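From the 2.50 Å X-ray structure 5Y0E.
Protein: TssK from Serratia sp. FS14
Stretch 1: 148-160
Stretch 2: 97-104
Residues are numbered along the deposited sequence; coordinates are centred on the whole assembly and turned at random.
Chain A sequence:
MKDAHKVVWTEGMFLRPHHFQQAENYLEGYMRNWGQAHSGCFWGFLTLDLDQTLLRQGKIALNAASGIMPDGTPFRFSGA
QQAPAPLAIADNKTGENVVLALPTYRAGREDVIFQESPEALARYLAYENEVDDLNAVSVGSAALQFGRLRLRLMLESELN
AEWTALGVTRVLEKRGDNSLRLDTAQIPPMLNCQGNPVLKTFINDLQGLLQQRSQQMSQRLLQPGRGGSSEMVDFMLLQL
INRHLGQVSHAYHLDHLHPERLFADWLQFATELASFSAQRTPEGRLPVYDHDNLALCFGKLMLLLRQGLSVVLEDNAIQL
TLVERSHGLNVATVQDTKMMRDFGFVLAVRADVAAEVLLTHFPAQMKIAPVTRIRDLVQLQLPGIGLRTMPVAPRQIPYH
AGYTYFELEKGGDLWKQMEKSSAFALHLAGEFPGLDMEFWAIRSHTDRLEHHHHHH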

ATOM      1  N   ARG A 148     -34.744 -16.493  -6.341  1.00 57.61           N
ATOM      2  CA  ARG A 148     -34.288 -15.760  -5.203  1.00 54.29           C
ATOM      3  C   ARG A 148     -33.372 -16.642  -4.422  1.00 50.56           C
ATOM      4  O   ARG A 148     -33.690 -17.774  -4.154  1.00 47.15           O
ATOM      5  CB  ARG A 148     -35.492 -15.370  -4.394  1.00 56.60           C
ATOM      6  CG  ARG A 148     -35.215 -14.866  -3.015  1.00 60.64           C
ATOM      7  CD  ARG A 148     -36.446 -15.103  -2.186  1.00 67.96           C
ATOM      8  NE  ARG A 148     -36.241 -14.843  -0.780  1.00 67.03           N
ATOM      9  CZ  ARG A 148     -37.153 -14.281  -0.012  1.00 66.09           C
ATOM     10  NH1 ARG A 148     -36.912 -14.079   1.266  1.00 69.34           N
ATOM     11  NH2 ARG A 148     -38.306 -13.935  -0.527  1.00 68.05           N
ATOM     12  N   LEU A 149     -32.218 -16.097  -4.076  1.00 49.20           N
ATOM     13  CA  LEU A 149     -31.181 -16.816  -3.358  1.00 47.07           C
ATOM     14  C   LEU A 149     -31.589 -17.260  -1.990  1.00 46.48           C
ATOM     15  O   LEU A 149     -31.967 -16.466  -1.172  1.00 45.67           O
ATOM     16  CB  LEU A 149     -29.956 -15.946  -3.205  1.00 44.48           C
ATOM     17  CG  LEU A 149     -28.883 -16.024  -4.262  1.00 45.80           C
ATOM     18  CD1 LEU A 149     -27.770 -15.112  -3.848  1.00 47.01           C
ATOM     19  CD2 LEU A 149     -28.377 -17.423  -4.419  1.00 45.55           C
ATOM     20  N   ARG A 150     -31.430 -18.538  -1.727  1.00 46.08           N
ATOM     21  CA  ARG A 150     -31.792 -19.099  -0.453  1.00 47.14           C
ATOM     22  C   ARG A 150     -30.711 -18.987   0.595  1.00 47.41           C
ATOM     23  O   ARG A 150     -30.147 -19.956   1.031  1.00 46.19           O
ATOM     24  CB  ARG A 150     -32.228 -20.530  -0.643  1.00 48.58           C
ATOM     25  CG  ARG A 150     -33.296 -20.635  -1.702  1.00 50.34           C
ATOM     26  CD  ARG A 150     -34.288 -21.722  -1.434  1.00 49.81           C
ATOM     27  NE  ARG A 150     -33.630 -22.904  -0.957  1.00 54.29           N
ATOM     28  CZ  ARG A 150     -33.940 -23.514   0.166  1.00 55.82           C
ATOM     29  NH1 ARG A 150     -34.889 -23.052   0.911  1.00 60.41           N
ATOM     30  NH2 ARG A 150     -33.302 -24.575   0.538  1.00 54.59           N
ATOM     31  N   LEU A 151     -30.461 -17.760   0.999  1.00 47.71           N
ATOM     32  CA  LEU A 151     -29.490 -17.449   1.989  1.00 46.65           C
ATOM     33  C   LEU A 151     -30.092 -17.792   3.312  1.00 47.04           C
ATOM     34  O   LEU A 151     -31.275 -17.730   3.502  1.00 49.76           O
ATOM     35  CB  LEU A 151     -29.155 -15.981   1.939  1.00 43.31           C
ATOM     36  CG  LEU A 151     -28.421 -15.519   0.713  1.00 44.19           C
ATOM     37  CD1 LEU A 151     -28.178 -14.045   0.829  1.00 41.01           C
ATOM     38  CD2 LEU A 151     -27.121 -16.256   0.611  1.00 44.17           C
ATOM     39  N   ARG A 152     -29.255 -18.145   4.246  1.00 45.39           N
ATOM     40  CA  ARG A 152     -29.759 -18.530   5.510  1.00 48.08           C
ATOM     41  C   ARG A 152     -28.824 -18.281   6.663  1.00 48.44           C
ATOM     42  O   ARG A 152     -27.652 -18.545   6.572  1.00 48.13           O
ATOM     43  CB  ARG A 152     -30.042 -20.011   5.438  1.00 50.30           C
ATOM     44  CG  ARG A 152     -30.429 -20.612   6.755  1.00 57.71           C
ATOM     45  CD  ARG A 152     -30.305 -22.104   6.774  1.00 56.44           C
ATOM     46  NE  ARG A 152     -31.340 -22.685   5.969  1.00 63.37           N
ATOM     47  CZ  ARG A 152     -31.733 -23.932   6.089  1.00 68.38           C
ATOM     48  NH1 ARG A 152     -31.156 -24.691   6.999  1.00 74.21           N
ATOM     49  NH2 ARG A 152     -32.675 -24.416   5.303  1.00 64.54           N
ATOM     50  N   LEU A 153     -29.338 -17.742   7.759  1.00 46.27           N
ATOM     51  CA  LEU A 153     -28.544 -17.542   8.951  1.00 45.78           C
ATOM     52  C   LEU A 153     -28.574 -18.810   9.758  1.00 44.39           C
ATOM     53  O   LEU A 153     -29.618 -19.374   9.918  1.00 51.82           O
ATOM     54  CB  LEU A 153     -29.118 -16.415   9.761  1.00 42.83           C
ATOM     55  CG  LEU A 153     -29.026 -15.133   8.995  1.00 41.15           C
ATOM     56  CD1 LEU A 153     -30.114 -14.199   9.418  1.00 46.19           C
ATOM     57  CD2 LEU A 153     -27.673 -14.511   9.165  1.00 40.54           C
ATOM     58  N   MET A 154     -27.432 -19.275  10.223  1.00 43.98           N
ATOM     59  CA  MET A 154     -27.344 -20.493  10.998  1.00 49.38           C
ATOM     60  C   MET A 154     -26.131 -20.562  11.920  1.00 50.77           C
ATOM     61  O   MET A 154     -25.336 -19.666  11.947  1.00 48.83           O
ATOM     62  CB  MET A 154     -27.376 -21.706  10.087  1.00 30.00           C
ATOM     63  CG  MET A 154     -26.489 -21.650   8.883  1.00 30.00           C
ATOM     64  SD  MET A 154     -26.257 -23.254   8.146  1.00 30.00           S
ATOM     65  CE  MET A 154     -27.599 -23.232   7.022  1.00 30.00           C
ATOM     66  N   LEU A 155     -26.015 -21.622  12.699  1.00 47.80           N
ATOM     67  CA  LEU A 155     -24.889 -21.785  13.600  1.00 54.95           C
ATOM     68  C   LEU A 155     -23.721 -22.418  12.867  1.00 52.92           C
ATOM     69  O   LEU A 155     -23.908 -23.290  12.021  1.00 54.14           O
ATOM     70  CB  LEU A 155     -25.270 -22.653  14.796  1.00 60.38           C
ATOM     71  CG  LEU A 155     -26.501 -22.235  15.589  1.00 58.18           C
ATOM     72  CD1 LEU A 155     -26.663 -23.123  16.788  1.00 61.42           C
ATOM     73  CD2 LEU A 155     -26.389 -20.788  16.000  1.00 53.53           C
ATOM     74  N   GLU A 156     -22.512 -21.990  13.213  1.00 50.83           N
ATOM     75  CA  GLU A 156     -21.342 -22.593  12.597  1.00 51.32           C
ATOM     76  C   GLU A 156     -21.327 -24.096  12.809  1.00 52.80           C
ATOM     77  O   GLU A 156     -20.870 -24.841  11.939  1.00 54.09           O
ATOM     78  CB  GLU A 156     -20.072 -21.956  13.150  1.00 55.79           C
ATOM     79  CG  GLU A 156     -18.782 -22.470  12.537  1.00 53.64           C
ATOM     80  CD  GLU A 156     -17.559 -21.885  13.205  1.00 58.60           C
ATOM     81  OE1 GLU A 156     -17.337 -22.157  14.398  1.00 64.02           O
ATOM     82  OE2 GLU A 156     -16.817 -21.140  12.546  1.00 63.84           O
ATOM     83  N   SER A 157     -21.848 -24.564  13.938  1.00 56.62           N
ATOM     84  CA  SER A 157     -21.864 -25.996  14.202  1.00 54.11           C
ATOM     85  C   SER A 157     -22.819 -26.753  13.287  1.00 56.95           C
ATOM     86  O   SER A 157     -22.658 -27.964  13.115  1.00 58.81           O
ATOM     87  CB  SER A 157     -22.238 -26.249  15.649  1.00 51.89           C
ATOM     88  OG  SER A 157     -23.531 -25.770  15.906  1.00 54.92           O
ATOM     89  N   GLU A 158     -23.805 -26.089  12.700  1.00 55.54           N
ATOM     90  CA  GLU A 158     -24.755 -26.776  11.836  1.00 57.57           C
ATOM     91  C   GLU A 158     -24.273 -26.910  10.396  1.00 57.40           C
ATOM     92  O   GLU A 158     -25.008 -27.431   9.563  1.00 55.44           O
ATOM     93  CB  GLU A 158     -26.113 -26.065  11.872  1.00 55.33           C
ATOM     94  CG  GLU A 158     -26.756 -26.064  13.238  1.00 56.33           C
ATOM     95  CD  GLU A 158     -27.939 -25.115  13.372  1.00 65.62           C
ATOM     96  OE1 GLU A 158     -28.061 -24.144  12.590  1.00 59.33           O
ATOM     97  OE2 GLU A 158     -28.753 -25.338  14.295  1.00 76.30           O
ATOM     98  N   LEU A 159     -23.057 -26.483  10.087  1.00 58.62           N
ATOM     99  CA  LEU A 159     -22.566 -26.488   8.719  1.00 57.76           C
ATOM    100  C   LEU A 159     -22.079 -27.867   8.303  1.00 55.47           C
ATOM    101  O   LEU A 159     -21.685 -28.688   9.128  1.00 54.35           O
ATOM    102  CB  LEU A 159     -21.416 -25.497   8.558  1.00 53.84           C
ATOM    103  CG  LEU A 159     -21.796 -24.045   8.341  1.00 52.88           C
ATOM    104  CD1 LEU A 159     -20.579 -23.165   8.434  1.00 48.28           C
ATOM    105  CD2 LEU A 159     -22.458 -23.906   6.992  1.00 53.08           C
ATOM    106  N   ASN A 160     -22.072 -28.093   6.993  1.00 52.83           N
ATOM    107  CA  ASN A 160     -21.342 -29.201   6.402  1.00 53.85           C
ATOM    108  C   ASN A 160     -20.912 -28.802   4.999  1.00 53.23           C
ATOM    109  O   ASN A 160     -21.146 -27.680   4.555  1.00 54.65           O
ATOM    110  CB  ASN A 160     -22.190 -30.472   6.401  1.00 57.50           C
ATOM    111  CG  ASN A 160     -23.472 -30.309   5.646  1.00 55.00           C
ATOM    112  OD1 ASN A 160     -23.517 -29.709   4.580  1.00 52.83           O
ATOM    113  ND2 ASN A 160     -24.537 -30.844   6.205  1.00 61.40           N
TER
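Stretch 2 97-104: NVVLALPT

Stretch 2 pairs with stretch 1 as an antiparallel beta strand, held by a backbone hydrogen-bond ladder and by apolar side chains on both faces. Residues 97-103 are extended and run against strand 152-155, with an angle of 148° between their N-to-C directions. The strand axes approach to 4.6 Å.

Arg 152 pairs with Ala 101: Ala 101 N donates to Arg 152 O at 2.8 Å, and Arg 152 N to Ala 101 O at 3.0 Å. Met 154 pairs with Val 99 in the same way. Val 99 N lies 2.9 Å from Met 154 O, and Met 154 N lies 3.1 Å from Val 99 O. Between these pairs, Leu 153 faces Leu 100 without direct hydrogen bonds, their CA atoms 4.7 Å apart. Leu 155 faces Val 98 likewise, CA to CA 4.6 Å.

The ladder continues just past strand 152-155, where Glu 156 N donates to Asn 97 O at 2.7 Å. A weak side-chain bond from Asn 97 ND2 to Glu 156 OE1, 3.4 Å, adds to this end.

On the face of Met 154 and Val 99, Met 154 CG packs 3.7 Å from Val 99 CG2. Leu 159 CD2 reaches Ala 101 CB at 4.3 Å. Near the other end, Leu 102 CD1 lies 3.9 Å from both Leu 149 CD2 and Leu 151 CD2.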

ATOM      1  N   ASN A  97     -20.724 -19.348  16.991  1.00 60.53           N
ATOM      2  CA  ASN A  97     -20.608 -18.512  15.807  1.00 53.46           C
ATOM      3  C   ASN A  97     -21.839 -18.640  14.926  1.00 50.90           C
ATOM      4  O   ASN A  97     -22.315 -19.745  14.672  1.00 53.03           O
ATOM      5  CB  ASN A  97     -19.363 -18.879  15.015  1.00 53.63           C
ATOM      6  CG  ASN A  97     -18.137 -18.241  15.570  1.00 55.20           C
ATOM      7  OD1 ASN A  97     -18.211 -17.172  16.150  1.00 56.87           O
ATOM      8  ND2 ASN A  97     -16.999 -18.878  15.388  1.00 54.58           N
ATOM      9  N   VAL A  98     -22.339 -17.502  14.462  1.00 48.67           N
ATOM     10  CA  VAL A  98     -23.455 -17.419  13.533  1.00 44.07           C
ATOM     11  C   VAL A  98     -22.927 -17.035  12.157  1.00 40.93           C
ATOM     12  O   VAL A  98     -22.118 -16.116  12.027  1.00 45.44           O
ATOM     13  CB  VAL A  98     -24.488 -16.392  14.021  1.00 43.42           C
ATOM     14  CG1 VAL A  98     -25.728 -16.450  13.173  1.00 45.05           C
ATOM     15  CG2 VAL A  98     -24.822 -16.648  15.453  1.00 45.46           C
ATOM     16  N   VAL A  99     -23.422 -17.708  11.128  1.00 41.66           N
ATOM     17  CA  VAL A  99     -22.951 -17.518   9.765  1.00 41.80           C
ATOM     18  C   VAL A  99     -24.100 -17.165   8.829  1.00 42.51           C
ATOM     19  O   VAL A  99     -25.273 -17.373   9.128  1.00 45.50           O
ATOM     20  CB  VAL A  99     -22.241 -18.766   9.231  1.00 40.01           C
ATOM     21  CG1 VAL A  99     -21.091 -19.125  10.116  1.00 39.78           C
ATOM     22  CG2 VAL A  99     -23.230 -19.904   9.131  1.00 44.09           C
ATOM     23  N   LEU A 100     -23.734 -16.619   7.676  1.00 43.84           N
ATOM     24  CA  LEU A 100     -24.623 -16.496   6.528  1.00 41.00           C
ATOM     25  C   LEU A 100     -24.235 -17.582   5.546  1.00 41.91           C
ATOM     26  O   LEU A 100     -23.072 -17.680   5.171  1.00 43.94           O
ATOM     27  CB  LEU A 100     -24.498 -15.120   5.887  1.00 40.78           C
ATOM     28  CG  LEU A 100     -25.392 -14.830   4.688  1.00 41.66           C
ATOM     29  CD1 LEU A 100     -26.819 -15.133   5.043  1.00 42.80           C
ATOM     30  CD2 LEU A 100     -25.249 -13.394   4.247  1.00 38.89           C
ATOM     31  N   ALA A 101     -25.165 -18.445   5.201  1.00 41.53           N
ATOM     32  CA  ALA A 101     -24.834 -19.558   4.359  1.00 44.67           C
ATOM     33  C   ALA A 101     -25.686 -19.766   3.136  1.00 47.64           C
ATOM     34  O   ALA A 101     -26.752 -19.256   3.023  1.00 48.76           O
ATOM     35  CB  ALA A 101     -24.824 -20.815   5.185  1.00 45.06           C
ATOM     36  N   LEU A 102     -25.170 -20.556   2.221  1.00 47.88           N
ATOM     37  CA  LEU A 102     -25.843 -20.854   0.989  1.00 48.35           C
ATOM     38  C   LEU A 102     -25.423 -22.215   0.590  1.00 49.51           C
ATOM     39  O   LEU A 102     -24.295 -22.572   0.758  1.00 50.49           O
ATOM     40  CB  LEU A 102     -25.419 -19.879  -0.086  1.00 49.94           C
ATOM     41  CG  LEU A 102     -26.082 -20.112  -1.425  1.00 51.05           C
ATOM     42  CD1 LEU A 102     -27.498 -19.602  -1.361  1.00 49.03           C
ATOM     43  CD2 LEU A 102     -25.309 -19.456  -2.547  1.00 43.48           C
ATOM     44  N   PRO A 103     -26.339 -22.994   0.053  1.00 47.43           N
ATOM     45  CA  PRO A 103     -26.019 -24.340  -0.368  1.00 48.36           C
ATOM     46  C   PRO A 103     -25.166 -24.318  -1.593  1.00 50.53           C
ATOM     47  O   PRO A 103     -25.272 -23.431  -2.385  1.00 47.58           O
ATOM     48  CB  PRO A 103     -27.369 -24.908  -0.727  1.00 49.51           C
ATOM     49  CG  PRO A 103     -28.321 -24.099   0.026  1.00 49.80           C
ATOM     50  CD  PRO A 103     -27.770 -22.735  -0.002  1.00 46.56           C
ATOM     51  N   THR A 104     -24.306 -25.299  -1.724  1.00 53.93           N
ATOM     52  CA  THR A 104     -23.445 -25.389  -2.882  1.00 53.97           C
ATOM     53  C   THR A 104     -24.221 -25.966  -4.060  1.00 56.57           C
ATOM     54  O   THR A 104     -25.116 -26.794  -3.889  1.00 58.62           O
ATOM     55  CB  THR A 104     -22.244 -26.266  -2.573  1.00 50.99           C
ATOM     56  OG1 THR A 104     -22.689 -27.605  -2.413  1.00 53.35           O
ATOM     57  CG2 THR A 104     -21.586 -25.827  -1.283  1.00 54.85           C
TER